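Local coordinates for protein cystathionine beta-lyases/cystathionine gamma-synthases (Corynebacterium glutamicum, PDB 5X5H) that probably catalyses the pyridoxal-phosphate-dependent formation of L,L-cystathionine from O-succinyl-L-homoserine and L-cysteine in methionine biosynthesis, at residues 105-108 with 109-112; 151-154 with 155-158; 220-223 with 224-228. All coordinates share one frame; numbering follows the deposited sequence.

Contact 1 of 3, residues 105-108 with 109-112; sequences DAYG and GTYR. With PLP (pyridoxal-5'-phosphate), chain B.
The cofactor pocket meets the start of helix 108-118 here, where the ring of Tyr-107 lies against the backbone of Gly-109. Tyr-107 is the N-cap residue of the helix. Its ring has backbone over one face and pyridoxal phosphate over the other. On the helix side, Gly-109 N sits 3.4 Å above the ring plane, offset toward the rim. The ring atom Tyr-107 CE2 also comes within 3.5 Å of Gly-109 CA. Gly-109 has no side chain, and this lets the ring settle directly on the main chain. On the opposite face, PLP C4 lies over the ring centre, 3.9 Å above the plane. The closest approach to the cofactor is Tyr-107 CD2 to PLP C5, 3.6 Å. With CG anti to the backbone N (chi1 177°), the ring turns in between the cofactor and the helix.

The main chain then enters the helix. Tyr-111 N donates to Tyr-107 O at 3.2 Å, almost straight at the hydrogen. Arg-112 N follows with a bond to Gly-108 O at 2.9 Å. Thr-110 OG1 lies 4.0 Å from Tyr-107 CD2. Tyr-107 is held at both ends: its backbone N donates to Glu-150, and its OH bonds Arg-54 of the second subunit. That arginine also binds the cofactor, so the pocket is built from two chains. An aromatic ring laid over the pyridoxal ring is typical of fold type I enzymes of the Cys/Met metabolism family.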
loop_
_atom_site.group_PDB
_atom_site.type_symbol
_atom_site.label_atom_id
_atom_site.label_comp_id
_atom_site.label_asym_id
_atom_site.label_seq_id
_atom_site.Cartn_x
_atom_site.Cartn_y
_atom_site.Cartn_z
ATOM N N ASP A 105 9.050 -31.756 -18.853
ATOM C CA ASP A 105 8.486 -30.484 -19.305
ATOM C C ASP A 105 8.148 -29.767 -18.044
ATOM O O ASP A 105 7.331 -30.318 -17.249
ATOM C CB ASP A 105 7.230 -30.649 -20.227
ATOM C CG ASP A 105 6.893 -29.300 -21.004
ATOM O OD1 ASP A 105 7.703 -28.852 -21.883
ATOM O OD2 ASP A 105 5.887 -28.647 -20.748
ATOM N N ALA A 106 8.748 -28.631 -17.809
ATOM C CA ALA A 106 8.618 -28.036 -16.447
ATOM C C ALA A 106 9.117 -26.658 -16.498
ATOM O O ALA A 106 9.904 -26.275 -17.412
ATOM C CB ALA A 106 9.415 -28.835 -15.391
ATOM N N TYR A 107 8.715 -25.876 -15.524
ATOM C CA TYR A 107 9.092 -24.563 -15.461
ATOM C C TYR A 107 10.663 -24.572 -15.397
ATOM O O TYR A 107 11.338 -25.283 -14.598
ATOM C CB TYR A 107 8.424 -23.824 -14.219
ATOM C CG TYR A 107 8.872 -22.486 -14.109
ATOM C CD1 TYR A 107 8.768 -21.537 -15.178
ATOM C CD2 TYR A 107 9.477 -21.974 -12.959
ATOM C CE1 TYR A 107 9.266 -20.229 -15.148
ATOM C CE2 TYR A 107 9.926 -20.721 -12.912
ATOM C CZ TYR A 107 9.835 -19.761 -13.941
ATOM O OH TYR A 107 10.398 -18.490 -13.901
ATOM N N GLY A 108 11.163 -23.738 -16.278
ATOM C CA GLY A 108 12.634 -23.611 -16.451
ATOM C C GLY A 108 13.295 -23.208 -15.125
ATOM O O GLY A 108 14.385 -23.688 -14.816
ATOM N N GLY A 109 12.589 -22.412 -14.299
ATOM C CA GLY A 109 13.166 -22.049 -13.034
ATOM C C GLY A 109 13.328 -23.224 -12.025
ATOM O O GLY A 109 14.301 -23.286 -11.318
ATOM N N THR A 110 12.397 -24.160 -11.994
ATOM C CA THR A 110 12.472 -25.347 -11.216
ATOM C C THR A 110 13.724 -26.213 -11.606
ATOM O O THR A 110 14.513 -26.676 -10.782
ATOM C CB THR A 110 11.207 -26.198 -11.243
ATOM O OG1 THR A 110 10.090 -25.340 -10.938
ATOM C CG2 THR A 110 11.308 -27.329 -10.329
ATOM N N TYR A 111 13.785 -26.396 -12.914
ATOM C CA TYR A 111 14.903 -27.126 -13.469
ATOM C C TYR A 111 16.278 -26.471 -13.174
ATOM O O TYR A 111 17.182 -27.165 -12.711
ATOM C CB TYR A 111 14.737 -27.228 -15.049
ATOM C CG TYR A 111 16.037 -27.821 -15.709
ATOM C CD1 TYR A 111 16.317 -29.133 -15.520
ATOM C CD2 TYR A 111 16.927 -26.993 -16.332
ATOM C CE1 TYR A 111 17.549 -29.661 -16.018
ATOM C CE2 TYR A 111 18.118 -27.512 -16.822
ATOM C CZ TYR A 111 18.354 -28.811 -16.682
ATOM O OH TYR A 111 19.637 -29.285 -17.171
ATOM N N ARG A 112 16.373 -25.172 -13.315
ATOM C CA ARG A 112 17.582 -24.415 -13.063
ATOM C C ARG A 112 17.956 -24.560 -11.613
ATOM O O ARG A 112 19.110 -24.764 -11.260
ATOM C CB ARG A 112 17.475 -22.971 -13.481
ATOM C CG ARG A 112 18.690 -22.088 -13.151
ATOM C CD ARG A 112 18.503 -20.680 -13.661
ATOM N NE ARG A 112 17.077 -20.309 -13.443
ATOM C CZ ARG A 112 16.589 -19.140 -13.021
ATOM N NH1 ARG A 112 17.373 -18.097 -12.717
ATOM N NH2 ARG A 112 15.277 -19.009 -12.890
HETATM N N1 PLP B . 5.909 -23.087 -11.178
HETATM C C2 PLP B . 5.254 -22.779 -12.275
HETATM C C2A PLP B . 4.430 -23.856 -12.896
HETATM C C3 PLP B . 5.205 -21.491 -12.695
HETATM O O3 PLP B . 4.510 -21.103 -13.818
HETATM C C4 PLP B . 5.914 -20.473 -12.035
HETATM C C4A PLP B . 5.858 -19.087 -12.532
HETATM C C5 PLP B . 6.751 -20.842 -10.955
HETATM C C6 PLP B . 6.688 -22.169 -10.566
HETATM C C5A PLP B . 7.673 -19.872 -10.220
HETATM O O4P PLP B . 6.912 -18.935 -9.385
HETATM P P PLP B . 7.457 -17.468 -9.131
HETATM O O1P PLP B . 7.616 -16.801 -10.483
HETATM O O2P PLP B . 6.336 -16.943 -8.255
HETATM O O3P PLP B . 8.773 -17.583 -8.358
#

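Contact 2 of 3, residues 151-154 with 155-158; sequences TPTN and PALG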
loop_
_atom_site.group_PDB
_atom_site.type_symbol
_atom_site.label_atom_id
_atom_site.label_comp_id
_atom_site.label_asym_id
_atom_site.label_seq_id
_atom_site.Cartn_x
_atom_site.Cartn_y
_atom_site.Cartn_z
ATOM N N THR A 151 1.357 -30.561 -13.365
ATOM C CA THR A 151 0.352 -30.972 -14.319
ATOM C C THR A 151 -0.826 -30.004 -14.303
ATOM O O THR A 151 -1.395 -29.769 -13.233
ATOM C CB THR A 151 -0.070 -32.432 -14.065
ATOM O OG1 THR A 151 -1.001 -32.855 -15.062
ATOM C CG2 THR A 151 -0.702 -32.748 -12.745
ATOM N N PRO A 152 -1.166 -29.390 -15.445
ATOM C CA PRO A 152 -0.476 -29.448 -16.716
ATOM C C PRO A 152 0.877 -28.829 -16.635
ATOM O O PRO A 152 1.090 -27.856 -15.857
ATOM C CB PRO A 152 -1.381 -28.632 -17.657
ATOM C CG PRO A 152 -2.759 -28.593 -16.976
ATOM C CD PRO A 152 -2.390 -28.549 -15.479
ATOM N N THR A 153 1.803 -29.306 -17.443
ATOM C CA THR A 153 3.154 -28.739 -17.444
ATOM C C THR A 153 3.315 -27.414 -18.122
ATOM O O THR A 153 2.488 -27.029 -19.017
ATOM C CB THR A 153 4.200 -29.703 -18.108
ATOM O OG1 THR A 153 3.873 -29.819 -19.514
ATOM C CG2 THR A 153 4.197 -31.036 -17.511
ATOM N N ASN A 154 4.342 -26.617 -17.752
ATOM C CA ASN A 154 4.577 -25.321 -18.345
ATOM C C ASN A 154 5.766 -25.512 -19.236
ATOM O O ASN A 154 6.863 -25.823 -18.672
ATOM C CB ASN A 154 5.018 -24.385 -17.164
ATOM C CG ASN A 154 5.344 -23.003 -17.584
ATOM O OD1 ASN A 154 5.365 -22.658 -18.780
ATOM N ND2 ASN A 154 5.509 -22.089 -16.562
ATOM N N PRO A 155 5.686 -25.362 -20.561
ATOM C CA PRO A 155 4.559 -24.726 -21.271
ATOM C C PRO A 155 3.713 -25.730 -22.057
ATOM O O PRO A 155 2.670 -25.287 -22.641
ATOM C CB PRO A 155 5.228 -23.817 -22.200
ATOM C CG PRO A 155 6.454 -24.652 -22.686
ATOM C CD PRO A 155 6.872 -25.427 -21.482
ATOM N N ALA A 156 4.090 -26.994 -22.212
ATOM C CA ALA A 156 3.391 -27.880 -23.144
ATOM C C ALA A 156 2.135 -28.472 -22.696
ATOM O O ALA A 156 1.440 -29.206 -23.443
ATOM C CB ALA A 156 4.398 -28.968 -23.627
ATOM N N LEU A 157 1.738 -28.235 -21.445
ATOM C CA LEU A 157 0.497 -28.725 -20.910
ATOM C C LEU A 157 0.378 -30.219 -20.900
ATOM O O LEU A 157 -0.697 -30.787 -20.954
ATOM C CB LEU A 157 -0.710 -28.034 -21.539
ATOM C CG LEU A 157 -0.567 -26.532 -21.625
ATOM C CD1 LEU A 157 -1.661 -25.846 -22.369
ATOM C CD2 LEU A 157 -0.515 -25.803 -20.250
ATOM N N GLY A 158 1.529 -30.874 -20.652
ATOM C CA GLY A 158 1.516 -32.305 -20.441
ATOM C C GLY A 158 0.815 -32.728 -19.191
ATOM O O GLY A 158 0.827 -31.964 -18.168
#
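Residues 151-154 and 155-158 form a tight reversal, with end-to-end directions 152° apart. Pro-152 and Thr-153 face Leu-157 and Gly-158 across it. The peptide bonds before Pro-152 and Pro-155 are both cis. Leu-157 has left-handed backbone angles, which help bring the chain back. Three hydrogen bonds close the loop. Thr-153 N donates at 2.9 Å to Gly-158 O, on a lone pair in the carbonyl plane. Leu-157 N reaches Thr-153 O at 2.8 Å, from above the carbonyl plane. The third uses a side chain: Gly-158 N donates to Thr-153 OG1, also at 2.8 Å.

Thr-153 OG1 stands between its own backbone N and carbonyl carbon (chi1 66°), which turns it across the loop toward Gly-158. It is also bonded to Asp-105. Gly-158 O takes a further CA-H contact from Pro-152 CA at 3.2 Å. Pro-152 CB packs on Leu-157 CD2 at 3.9 Å. At the bend, Asn-154 OD1 lies alongside the proline, 3.3 Å from Pro-155 CA.

One threonine oxygen thus both closes the loop and ties it to the rest of the fold. The Asn-154 amide is gripped at its two ends: OD1 accepts from Arg-364, which would fix the amide rotation and leave ND2 directed to the cofactor's O3, a weak hydrogen bond.

Contact 3 of 3, residues 220-223 with 224-228; sequences NDQE and MDEEL
Asp-221 and Met-224 cross at about a right angle at the start of helix 222-235. Their closest side-chain atoms are Asp-221 CG and Met-224 CB, 3.9 Å apart. Asp-221 is the N-cap. Its CG is anti to the backbone N (chi1 179°), which swings the carboxylate toward the first N-H groups of the helix. OD1 there accepts two weak bonds, from Glu-223 N at 2.9 Å and from Met-224 N at 3.3 Å.

On the outer face, Glu-226 reaches back between the side chains of Gln-222 and Glu-223. Glu-226 OE2 lies 4.1 Å from Gln-222 CG; the carboxylate and amide planes are 11° apart but do not stack. Glu-226 OE1 lies 3.9 Å from Glu-223 CG. Glu-223 OE2 and Glu-226 OE1 are 5.0 Å apart, and their like charges may weakly repel. Backbone bonds from Asp-225, Glu-226 and Glu-227 to Asp-221, Gln-222 and Glu-223 build the first turn.

The inner face is mostly apolar, with one salt bridge. Met-224 rests on Leu-89 and Ile-93 of helix 82-93. Leu-228 packs between that helix and strands 75-79 and 215-219, and the buried Asp-225 pairs with Arg-77 of strand 75-79.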
loop_
_atom_site.group_PDB
_atom_site.type_symbol
_atom_site.label_atom_id
_atom_site.label_comp_id
_atom_site.label_asym_id
_atom_site.label_seq_id
_atom_site.Cartn_x
_atom_site.Cartn_y
_atom_site.Cartn_z
ATOM N N ASN A 220 -1.212 -31.878 4.442
ATOM C CA ASN A 220 -1.882 -32.430 5.620
ATOM C C ASN A 220 -0.967 -33.015 6.618
ATOM O O ASN A 220 -1.452 -33.508 7.699
ATOM C CB ASN A 220 -2.992 -33.417 5.239
ATOM C CG ASN A 220 -4.170 -32.763 4.563
ATOM O OD1 ASN A 220 -4.604 -33.156 3.429
ATOM N ND2 ASN A 220 -4.742 -31.866 5.250
ATOM N N ASP A 221 0.342 -32.978 6.384
ATOM C CA ASP A 221 1.361 -33.525 7.321
ATOM C C ASP A 221 1.820 -32.526 8.323
ATOM O O ASP A 221 2.491 -31.559 7.995
ATOM C CB ASP A 221 2.483 -34.118 6.527
ATOM C CG ASP A 221 3.636 -34.700 7.367
ATOM O OD1 ASP A 221 3.702 -34.567 8.560
ATOM O OD2 ASP A 221 4.472 -35.354 6.758
ATOM N N GLN A 222 1.415 -32.669 9.585
ATOM C CA GLN A 222 1.772 -31.688 10.581
ATOM C C GLN A 222 3.277 -31.527 10.742
ATOM O O GLN A 222 3.721 -30.429 11.033
ATOM C CB GLN A 222 1.155 -32.120 11.947
ATOM C CG GLN A 222 1.220 -31.096 13.075
ATOM C CD GLN A 222 0.518 -31.680 14.309
ATOM O OE1 GLN A 222 0.987 -32.680 14.899
ATOM N NE2 GLN A 222 -0.625 -31.107 14.658
ATOM N N GLU A 223 4.063 -32.568 10.625
ATOM C CA GLU A 223 5.540 -32.489 10.666
ATOM C C GLU A 223 6.083 -31.618 9.555
ATOM O O GLU A 223 6.987 -30.850 9.777
ATOM C CB GLU A 223 6.284 -33.844 10.743
ATOM C CG GLU A 223 6.037 -34.347 12.158
ATOM C CD GLU A 223 6.761 -35.575 12.565
ATOM O OE1 GLU A 223 7.587 -36.132 11.789
ATOM O OE2 GLU A 223 6.452 -35.931 13.710
ATOM N N MET A 224 5.543 -31.809 8.352
ATOM C CA MET A 224 5.870 -30.946 7.263
ATOM C C MET A 224 5.489 -29.510 7.524
ATOM O O MET A 224 6.291 -28.595 7.303
ATOM C CB MET A 224 5.301 -31.460 5.979
ATOM C CG MET A 224 5.525 -30.490 4.849
ATOM S SD MET A 224 5.488 -31.262 3.224
ATOM C CE MET A 224 7.146 -32.021 3.302
ATOM N N ASP A 225 4.363 -29.233 8.127
ATOM C CA ASP A 225 3.960 -27.871 8.500
ATOM C C ASP A 225 4.938 -27.276 9.491
ATOM O O ASP A 225 5.420 -26.147 9.349
ATOM C CB ASP A 225 2.574 -27.793 9.070
ATOM C CG ASP A 225 2.218 -26.363 9.443
ATOM O OD1 ASP A 225 2.070 -25.577 8.487
ATOM O OD2 ASP A 225 2.090 -26.033 10.639
ATOM N N GLU A 226 5.372 -28.105 10.481
ATOM C CA GLU A 226 6.361 -27.602 11.441
ATOM C C GLU A 226 7.680 -27.247 10.755
ATOM O O GLU A 226 8.308 -26.254 11.118
ATOM C CB GLU A 226 6.635 -28.687 12.544
ATOM C CG GLU A 226 5.504 -28.836 13.522
ATOM C CD GLU A 226 5.643 -30.138 14.349
ATOM O OE1 GLU A 226 6.562 -31.000 14.156
ATOM O OE2 GLU A 226 4.662 -30.365 15.081
ATOM N N GLU A 227 8.177 -28.066 9.829
ATOM C CA GLU A 227 9.442 -27.792 9.143
ATOM C C GLU A 227 9.239 -26.558 8.207
ATOM O O GLU A 227 10.167 -25.750 8.138
ATOM C CB GLU A 227 9.887 -28.992 8.311
ATOM C CG GLU A 227 10.269 -30.240 9.145
ATOM C CD GLU A 227 11.223 -29.808 10.253
ATOM O OE1 GLU A 227 12.292 -29.196 9.951
ATOM O OE2 GLU A 227 10.833 -29.915 11.454
ATOM N N LEU A 228 8.102 -26.429 7.557
ATOM C CA LEU A 228 7.836 -25.195 6.674
ATOM C C LEU A 228 7.869 -23.974 7.548
ATOM O O LEU A 228 8.454 -22.969 7.163
ATOM C CB LEU A 228 6.513 -25.365 5.961
ATOM C CG LEU A 228 6.518 -26.396 4.809
ATOM C CD1 LEU A 228 5.103 -26.776 4.462
ATOM C CD2 LEU A 228 7.241 -25.821 3.597
#

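Contacts 1 and 2 are buried, and both supply a residue to the cofactor pocket. Each follows a strand of the seven-stranded sheet. Asp-105 of contact 1 joins the two: besides its bond to the threonine of contact 2, its OD2 lies 2.8 Å from Ala-156 N, a probable hydrogen bond. Contact 1 offers a ring face to the cofactor; contact 2 offers an amide. Contact 3 is partly exposed and lies away from the annotated sites, its nearest atoms about 15 Å from contact 1 and about 17 Å from contact 2. Contacts 1 and 3 both start a helix. Tyr-107 takes the N-cap position but turns its ring to the cofactor, while Asp-221 caps with its carboxylate. Contact 2 is an irregular loop.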